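Local coordinates for fibrinogen-binding protein (Staphylococcus aureus subsp. aureus, PDB 3T49) that probably inhibits the complement C3 convertase as a secreted virulence factor, helping the bacterium to evade the host's innate immune attack, at residues L9-A20 / I34-L45. Sequence-based numbering, arbitrary orientation. Where two conformers were deposited one is given.
Sequences LRTLLNKSNVYA and IMMNEYRAKAAL
Leu-13 reaches out of segment 9-20 as a knob into the hole formed by Glu-38, Ala-41, Lys-42 and Leu-45. Both its methyls, CD1 and CD2, rest on Ala-41 CB at 3.8 Å; CD1 goes on to Lys-42 CG and meets Leu-45 CD1 tip to tip at 3.7 Å, CD2 to Glu-38 CA. One turn earlier, Leu-9 has CG anti to the backbone N (chi1 -178°), which brings CD1 to 3.8 Å from Ala-41 CB and CD2 to Leu-45 CG, the two side chains crossing at a slant. The small Ala-41 side chain is thus shared by both leucines. On the outer margin the bent chain of Arg-10 folds its guanidinium back over Leu-13, whose CD1 sits below the centre of one face, and NH2 passes Leu-45 CD1.

Past the break between helices 5-13 and 16-22, the contact is locally polar, without a direct hydrogen bond between the segments. In one of its two modelled conformers, Ser-16 brings OG to 3.3 Å from Glu-38 OE2, donates to Leu-13 O as a second donor beside Ser-16 N, and is bridged by a water to Lys-42 NZ. Another water donates to Glu-38 OE2 at 2.7 Å; its link to Asn-17 OD1 is unusually short and so doubtful. The Asn-17 amide and Glu-38 carboxylate planes are nearly perpendicular. Farther on, Ile-34 wedges CD1 against Tyr-19 CB, 3.8 Å away, and the start of Ala-20, with CG2 near Ser-16 O.

Helix 50-72 backs this arrangement: Tyr-64 stacks on the Tyr-19 ring and hydrogen-bonds Leu-12 O, and Tyr-19 OH is hydrogen-bonded to Asp-68 OD1. The axes of 9-13 and 16-20 lie at 147° and 167° to that of 34-45, so helices 5-13 and 16-22 run roughly antiparallel to helix 28-47, as in the three-helix bundle of the SCIN family.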
ATOM      1  N   LEU A   9      -4.303   5.735  -6.743  1.00 11.32           N
ATOM      2  CA  LEU A   9      -3.306   5.572  -5.692  1.00 10.63           C
ATOM      3  C   LEU A   9      -3.810   6.158  -4.384  1.00 10.25           C
ATOM      4  O   LEU A   9      -3.621   5.551  -3.333  1.00 10.85           O
ATOM      5  CB  LEU A   9      -1.995   6.198  -6.122  1.00  9.80           C
ATOM      6  CG  LEU A   9      -0.847   6.076  -5.145  1.00  9.35           C
ATOM      7  CD1 LEU A   9      -0.577   4.626  -4.720  1.00 10.15           C
ATOM      8  CD2 LEU A   9       0.393   6.713  -5.747  1.00  9.77           C
ATOM      9  N   ARG A  10      -4.468   7.314  -4.392  1.00 10.18           N
ATOM     10  CA  ARG A  10      -5.049   7.846  -3.173  1.00 10.98           C
ATOM     11  C   ARG A  10      -6.089   6.878  -2.567  1.00 10.35           C
ATOM     12  O   ARG A  10      -6.121   6.709  -1.343  1.00 11.28           O
ATOM     13  CB  ARG A  10      -5.642   9.250  -3.448  1.00 14.91           C
ATOM     14  CG  ARG A  10      -6.258   9.965  -2.214  1.00 19.70           C
ATOM     15  CD  ARG A  10      -5.413   9.936  -0.937  1.00 20.65           C
ATOM     16  NE  ARG A  10      -4.185  10.738  -1.024  1.00 21.04           N
ATOM     17  CZ  ARG A  10      -3.309  10.913  -0.039  1.00 18.94           C
ATOM     18  NH1 ARG A  10      -3.487  10.312   1.132  1.00 24.85           N
ATOM     19  NH2 ARG A  10      -2.231  11.663  -0.222  1.00 27.40           N
ATOM     20  N   THR A  11      -6.918   6.273  -3.407  1.00 11.63           N
ATOM     21  CA  THR A  11      -7.906   5.305  -2.930  1.00 12.77           C
ATOM     22  C   THR A  11      -7.199   4.169  -2.201  1.00  9.99           C
ATOM     23  O   THR A  11      -7.642   3.737  -1.130  1.00 12.18           O
ATOM     24  CB  THR A  11      -8.756   4.795  -4.074  1.00 16.17           C
ATOM     25  OG1 THR A  11      -9.560   5.895  -4.559  1.00 18.76           O
ATOM     26  CG2 THR A  11      -9.679   3.662  -3.638  1.00 23.54           C
ATOM     27  N   LEU A  12      -6.091   3.680  -2.751  1.00 10.43           N
ATOM     28  CA  LEU A  12      -5.330   2.623  -2.064  1.00  9.79           C
ATOM     29  C   LEU A  12      -4.753   3.129  -0.761  1.00  9.42           C
ATOM     30  O   LEU A  12      -4.786   2.411   0.254  1.00 10.44           O
ATOM     31  CB  LEU A  12      -4.240   2.043  -2.966  1.00 10.79           C
ATOM     32  CG  LEU A  12      -4.756   1.206  -4.114  1.00 13.16           C
ATOM     33  CD1 LEU A  12      -3.654   1.086  -5.161  1.00 13.85           C
ATOM     34  CD2 LEU A  12      -5.221  -0.160  -3.705  1.00 14.77           C
ATOM     35  N   LEU A  13      -4.210   4.346  -0.761  1.00  9.69           N
ATOM     36  CA  LEU A  13      -3.646   4.932   0.459  1.00 10.98           C
ATOM     37  C   LEU A  13      -4.688   5.082   1.541  1.00 11.63           C
ATOM     38  O   LEU A  13      -4.382   4.987   2.741  1.00 12.21           O
ATOM     39  CB  LEU A  13      -3.033   6.293   0.187  1.00 13.76           C
ATOM     40  CG  LEU A  13      -1.639   6.272  -0.361  1.00 15.65           C
ATOM     41  CD1 LEU A  13      -1.229   7.729  -0.711  1.00 15.21           C
ATOM     42  CD2 LEU A  13      -0.690   5.651   0.703  1.00 16.40           C
ATOM     43  N   ASN A  14      -5.934   5.300   1.137  1.00 10.62           N
ATOM     44  CA  ASN A  14      -6.974   5.517   2.139  1.00 11.17           C
ATOM     45  C   ASN A  14      -7.250   4.257   2.955  1.00  9.51           C
ATOM     46  O   ASN A  14      -7.837   4.354   4.017  1.00  9.84           O
ATOM     47  CB  ASN A  14      -8.276   6.015   1.500  1.00 14.58           C
ATOM     48  CG  ASN A  14      -8.195   7.470   1.019  1.00 17.60           C
ATOM     49  OD1 ASN A  14      -7.325   8.220   1.414  1.00 23.81           O
ATOM     50  ND2 ASN A  14      -9.141   7.837   0.159  1.00 28.77           N
ATOM     51  N   LYS A  15      -6.829   3.095   2.456  1.00  8.52           N
ATOM     52  CA  LYS A  15      -6.954   1.830   3.197  1.00  8.17           C
ATOM     53  C   LYS A  15      -5.685   1.427   3.927  1.00  8.21           C
ATOM     54  O   LYS A  15      -5.676   0.420   4.633  1.00  8.77           O
ATOM     55  CB  LYS A  15      -7.323   0.696   2.241  1.00 10.69           C
ATOM     56  CG  LYS A  15      -8.431   1.019   1.293  1.00 14.67           C
ATOM     57  CD  LYS A  15      -8.745  -0.208   0.428  1.00 18.43           C
ATOM     58  CE  LYS A  15      -9.286   0.183  -0.954  1.00 29.62           C
ATOM     59  NZ  LYS A  15     -10.432   1.101  -0.849  1.00 40.53           N
ATOM     60  N   SER A  16      -4.610   2.179   3.775  1.00  9.37           N
ATOM     61  CA  SER A  16      -3.317   1.719   4.286  0.75  9.28           C
ATOM     62  C   SER A  16      -3.237   1.582   5.796  1.00  8.15           C
ATOM     63  O   SER A  16      -2.631   0.638   6.297  1.00 10.13           O
ATOM     64  CB  SER A  16      -2.164   2.588   3.753  0.75  9.76           C
ATOM     65  OG  SER A  16      -2.288   3.950   4.162  0.75 10.07           O
ATOM     66  N   ASN A  17      -3.822   2.518   6.539  1.00  9.61           N
ATOM     67  CA  ASN A  17      -3.750   2.396   8.001  1.00  9.73           C
ATOM     68  C   ASN A  17      -4.580   1.227   8.540  1.00  9.01           C
ATOM     69  O   ASN A  17      -4.208   0.561   9.484  1.00 10.89           O
ATOM     70  CB  ASN A  17      -4.156   3.713   8.679  1.00 11.96           C
ATOM     71  CG  ASN A  17      -3.166   4.842   8.423  1.00 17.17           C
ATOM     72  OD1 ASN A  17      -1.964   4.664   8.540  1.00 20.28           O
ATOM     73  ND2 ASN A  17      -3.678   5.999   8.046  1.00 20.56           N
ATOM     74  N   VAL A  18      -5.723   0.984   7.909  1.00  8.10           N
ATOM     75  CA  VAL A  18      -6.559  -0.151   8.229  1.00  8.08           C
ATOM     76  C   VAL A  18      -5.761  -1.445   7.994  1.00  6.14           C
ATOM     77  O   VAL A  18      -5.731  -2.349   8.839  1.00  7.72           O
ATOM     78  CB  VAL A  18      -7.868  -0.118   7.388  1.00  8.86           C
ATOM     79  CG1 VAL A  18      -8.515  -1.465   7.295  1.00 10.20           C
ATOM     80  CG2 VAL A  18      -8.855   0.888   7.998  1.00 11.58           C
ATOM     81  N   TYR A  19      -5.120  -1.570   6.834  1.00  7.42           N
ATOM     82  CA  TYR A  19      -4.353  -2.761   6.559  1.00  7.24           C
ATOM     83  C   TYR A  19      -3.168  -2.883   7.510  1.00  8.94           C
ATOM     84  O   TYR A  19      -2.858  -3.991   7.928  1.00  9.33           O
ATOM     85  CB  TYR A  19      -3.901  -2.816   5.076  1.00  7.85           C
ATOM     86  CG  TYR A  19      -4.910  -3.501   4.186  1.00  7.47           C
ATOM     87  CD1 TYR A  19      -5.994  -2.816   3.665  1.00  9.68           C
ATOM     88  CD2 TYR A  19      -4.816  -4.856   3.930  1.00  6.83           C
ATOM     89  CE1 TYR A  19      -6.953  -3.454   2.885  1.00  9.29           C
ATOM     90  CE2 TYR A  19      -5.764  -5.494   3.167  1.00  9.68           C
ATOM     91  CZ  TYR A  19      -6.816  -4.792   2.653  1.00 10.83           C
ATOM     92  OH  TYR A  19      -7.777  -5.419   1.875  1.00 13.79           O
ATOM     93  N   ALA A  20      -2.543  -1.774   7.885  1.00  8.04           N
ATOM     94  CA  ALA A  20      -1.425  -1.836   8.838  1.00  9.81           C
ATOM     95  C   ALA A  20      -1.883  -2.344  10.187  1.00 11.19           C
ATOM     96  O   ALA A  20      -1.163  -3.114  10.836  1.00 11.80           O
ATOM     97  CB  ALA A  20      -0.742  -0.463   8.970  1.00 11.16           C
ATOM     98  N   ILE A  34       3.777  -2.169   4.027  1.00  8.31           N
ATOM     99  CA  ILE A  34       2.785  -1.119   3.914  1.00  9.14           C
ATOM    100  C   ILE A  34       3.402   0.264   4.191  1.00  8.83           C
ATOM    101  O   ILE A  34       3.212   1.206   3.430  1.00 10.01           O
ATOM    102  CB  ILE A  34       1.609  -1.371   4.832  1.00 10.57           C
ATOM    103  CG1 ILE A  34       0.839  -2.625   4.398  1.00 10.34           C
ATOM    104  CG2 ILE A  34       0.690  -0.151   4.823  1.00 11.94           C
ATOM    105  CD1 ILE A  34      -0.093  -3.154   5.456  1.00 11.51           C
ATOM    106  N   MET A  35       4.207   0.385   5.252  1.00  8.96           N
ATOM    107  CA  MET A  35       4.764   1.688   5.643  0.57  9.43           C
ATOM    108  C   MET A  35       5.734   2.215   4.615  1.00  9.05           C
ATOM    109  O   MET A  35       5.750   3.409   4.316  1.00 10.58           O
ATOM    110  CB  MET A  35       5.444   1.576   7.009  0.57 13.16           C
ATOM    111  CG  MET A  35       4.523   1.163   8.137  0.57 14.60           C
ATOM    112  SD  MET A  35       3.088   2.245   8.349  0.57 15.88           S
ATOM    113  CE  MET A  35       3.898   3.794   8.691  0.57 16.00           C
ATOM    114  N   MET A  36       6.548   1.323   4.032  1.00  9.31           N
ATOM    115  CA  MET A  36       7.430   1.714   2.943  1.00  9.55           C
ATOM    116  C   MET A  36       6.623   2.299   1.783  1.00  9.71           C
ATOM    117  O   MET A  36       6.988   3.325   1.194  1.00 11.12           O
ATOM    118  CB  MET A  36       8.263   0.525   2.452  1.00 11.52           C
ATOM    119  CG  MET A  36       9.084   0.803   1.210  1.00 14.30           C
ATOM    120  SD  MET A  36      10.374   1.995   1.433  1.00 20.50           S
ATOM    121  CE  MET A  36      11.638   0.949   2.146  1.00 26.38           C
ATOM    122  N   ASN A  37       5.543   1.621   1.435  1.00 10.35           N
ATOM    123  CA  ASN A  37       4.778   2.089   0.301  1.00 11.48           C
ATOM    124  C   ASN A  37       3.885   3.264   0.591  1.00 10.36           C
ATOM    125  O   ASN A  37       3.555   3.992  -0.332  1.00 11.70           O
ATOM    126  CB  ASN A  37       4.072   0.934  -0.344  1.00 12.81           C
ATOM    127  CG  ASN A  37       5.034   0.099  -1.151  1.00 13.44           C
ATOM    128  OD1 ASN A  37       5.502   0.529  -2.210  1.00 17.18           O
ATOM    129  ND2 ASN A  37       5.374  -1.073  -0.644  1.00 13.28           N
ATOM    130  N   GLU A  38       3.544   3.506   1.850  1.00 11.06           N
ATOM    131  CA  GLU A  38       2.908   4.756   2.212  1.00 10.30           C
ATOM    132  C   GLU A  38       3.844   5.881   1.890  1.00 10.81           C
ATOM    133  O   GLU A  38       3.463   6.885   1.288  1.00 11.88           O
ATOM    134  CB  GLU A  38       2.581   4.797   3.701  1.00 11.79           C
ATOM    135  CG  GLU A  38       1.423   3.906   4.079  1.00 13.31           C
ATOM    136  CD  GLU A  38       1.176   3.884   5.576  1.00 17.72           C
ATOM    137  OE1 GLU A  38       1.813   4.668   6.328  1.00 23.52           O
ATOM    138  OE2 GLU A  38       0.325   3.101   6.028  1.00 16.94           O
ATOM    139  N   TYR A  39       5.095   5.740   2.300  1.00 10.45           N
ATOM    140  CA  TYR A  39       6.090   6.776   2.042  1.00 10.72           C
ATOM    141  C   TYR A  39       6.285   7.006   0.549  1.00  9.94           C
ATOM    142  O   TYR A  39       6.286   8.152   0.075  1.00 11.43           O
ATOM    143  CB  TYR A  39       7.424   6.389   2.700  1.00 13.09           C
ATOM    144  CG  TYR A  39       8.598   7.225   2.268  1.00 14.94           C
ATOM    145  CD1 TYR A  39       8.794   8.479   2.779  1.00 18.94           C
ATOM    146  CD2 TYR A  39       9.488   6.744   1.323  1.00 18.76           C
ATOM    147  CE1 TYR A  39       9.887   9.254   2.388  1.00 25.01           C
ATOM    148  CE2 TYR A  39      10.585   7.510   0.921  1.00 26.40           C
ATOM    149  CZ  TYR A  39      10.760   8.763   1.461  1.00 28.78           C
ATOM    150  OH  TYR A  39      11.838   9.541   1.073  1.00 37.64           O
ATOM    151  N   ARG A  40       6.460   5.926  -0.205  1.00 10.49           N
ATOM    152  CA  ARG A  40       6.724   6.048  -1.635  1.00 10.24           C
ATOM    153  C   ARG A  40       5.508   6.623  -2.351  1.00 10.17           C
ATOM    154  O   ARG A  40       5.672   7.470  -3.225  1.00 11.25           O
ATOM    155  CB  ARG A  40       7.086   4.687  -2.220  1.00 12.48           C
ATOM    156  CG  ARG A  40       8.431   4.168  -1.774  1.00 14.77           C
ATOM    157  CD  ARG A  40       8.745   2.843  -2.411  1.00 17.94           C
ATOM    158  NE  ARG A  40      10.124   2.474  -2.116  1.00 20.61           N
ATOM    159  CZ  ARG A  40      10.602   1.244  -2.214  1.00 22.59           C
ATOM    160  NH1 ARG A  40       9.805   0.258  -2.562  1.00 28.72           N
ATOM    161  NH2 ARG A  40      11.876   0.999  -1.930  1.00 27.92           N
ATOM    162  N   ALA A  41       4.308   6.185  -1.992  1.00 10.88           N
ATOM    163  CA  ALA A  41       3.069   6.702  -2.620  1.00  8.93           C
ATOM    164  C   ALA A  41       2.880   8.175  -2.344  1.00 10.63           C
ATOM    165  O   ALA A  41       2.582   8.968  -3.260  1.00 11.12           O
ATOM    166  CB  ALA A  41       1.860   5.954  -2.129  1.00 11.43           C
ATOM    167  N   LYS A  42       3.048   8.575  -1.090  1.00 11.42           N
ATOM    168  CA  LYS A  42       2.836   9.980  -0.750  1.00 11.88           C
ATOM    169  C   LYS A  42       3.839  10.871  -1.431  1.00 10.68           C
ATOM    170  O   LYS A  42       3.473  11.954  -1.912  1.00 12.94           O
ATOM    171  CB  LYS A  42       2.834  10.166   0.765  1.00 12.46           C
ATOM    172  CG  LYS A  42       1.677   9.492   1.413  1.00 14.89           C
ATOM    173  CD  LYS A  42       1.672   9.597   2.932  1.00 16.99           C
ATOM    174  CE  LYS A  42       0.452   8.893   3.486  1.00 23.31           C
ATOM    175  NZ  LYS A  42       0.262   9.059   4.953  1.00 31.45           N
ATOM    176  N   ALA A  43       5.087  10.442  -1.514  1.00 10.16           N
ATOM    177  CA  ALA A  43       6.116  11.221  -2.207  1.00 12.31           C
ATOM    178  C   ALA A  43       5.849  11.282  -3.696  1.00 11.59           C
ATOM    179  O   ALA A  43       6.053  12.345  -4.308  1.00 14.13           O
ATOM    180  CB  ALA A  43       7.491  10.629  -1.944  1.00 14.28           C
ATOM    181  N   ALA A  44       5.398  10.183  -4.280  1.00 11.60           N
ATOM    182  CA  ALA A  44       5.121  10.135  -5.717  1.00 11.14           C
ATOM    183  C   ALA A  44       3.977  11.061  -6.067  1.00  9.94           C
ATOM    184  O   ALA A  44       4.027  11.763  -7.093  1.00 11.42           O
ATOM    185  CB  ALA A  44       4.798   8.749  -6.128  1.00 12.84           C
ATOM    186  N   LEU A  45       2.954  11.088  -5.237  1.00 10.14           N
ATOM    187  CA  LEU A  45       1.850  12.033  -5.474  1.00 11.43           C
ATOM    188  C   LEU A  45       2.341  13.482  -5.414  1.00 10.64           C
ATOM    189  O   LEU A  45       2.055  14.275  -6.297  1.00 13.85           O
ATOM    190  CB  LEU A  45       0.720  11.798  -4.485  1.00 11.82           C
ATOM    191  CG  LEU A  45      -0.090  10.509  -4.683  1.00 13.01           C
ATOM    192  CD1 LEU A  45      -0.869  10.208  -3.461  1.00 13.88           C
ATOM    193  CD2 LEU A  45      -0.984  10.652  -5.903  1.00 15.13           C
TER
HETATM  194  O   HOH W   1      -1.040   6.331   5.362  1.00 31.51           O
HETATM  195  O   HOH W   2      -0.061   3.082   8.670  1.00 19.65           O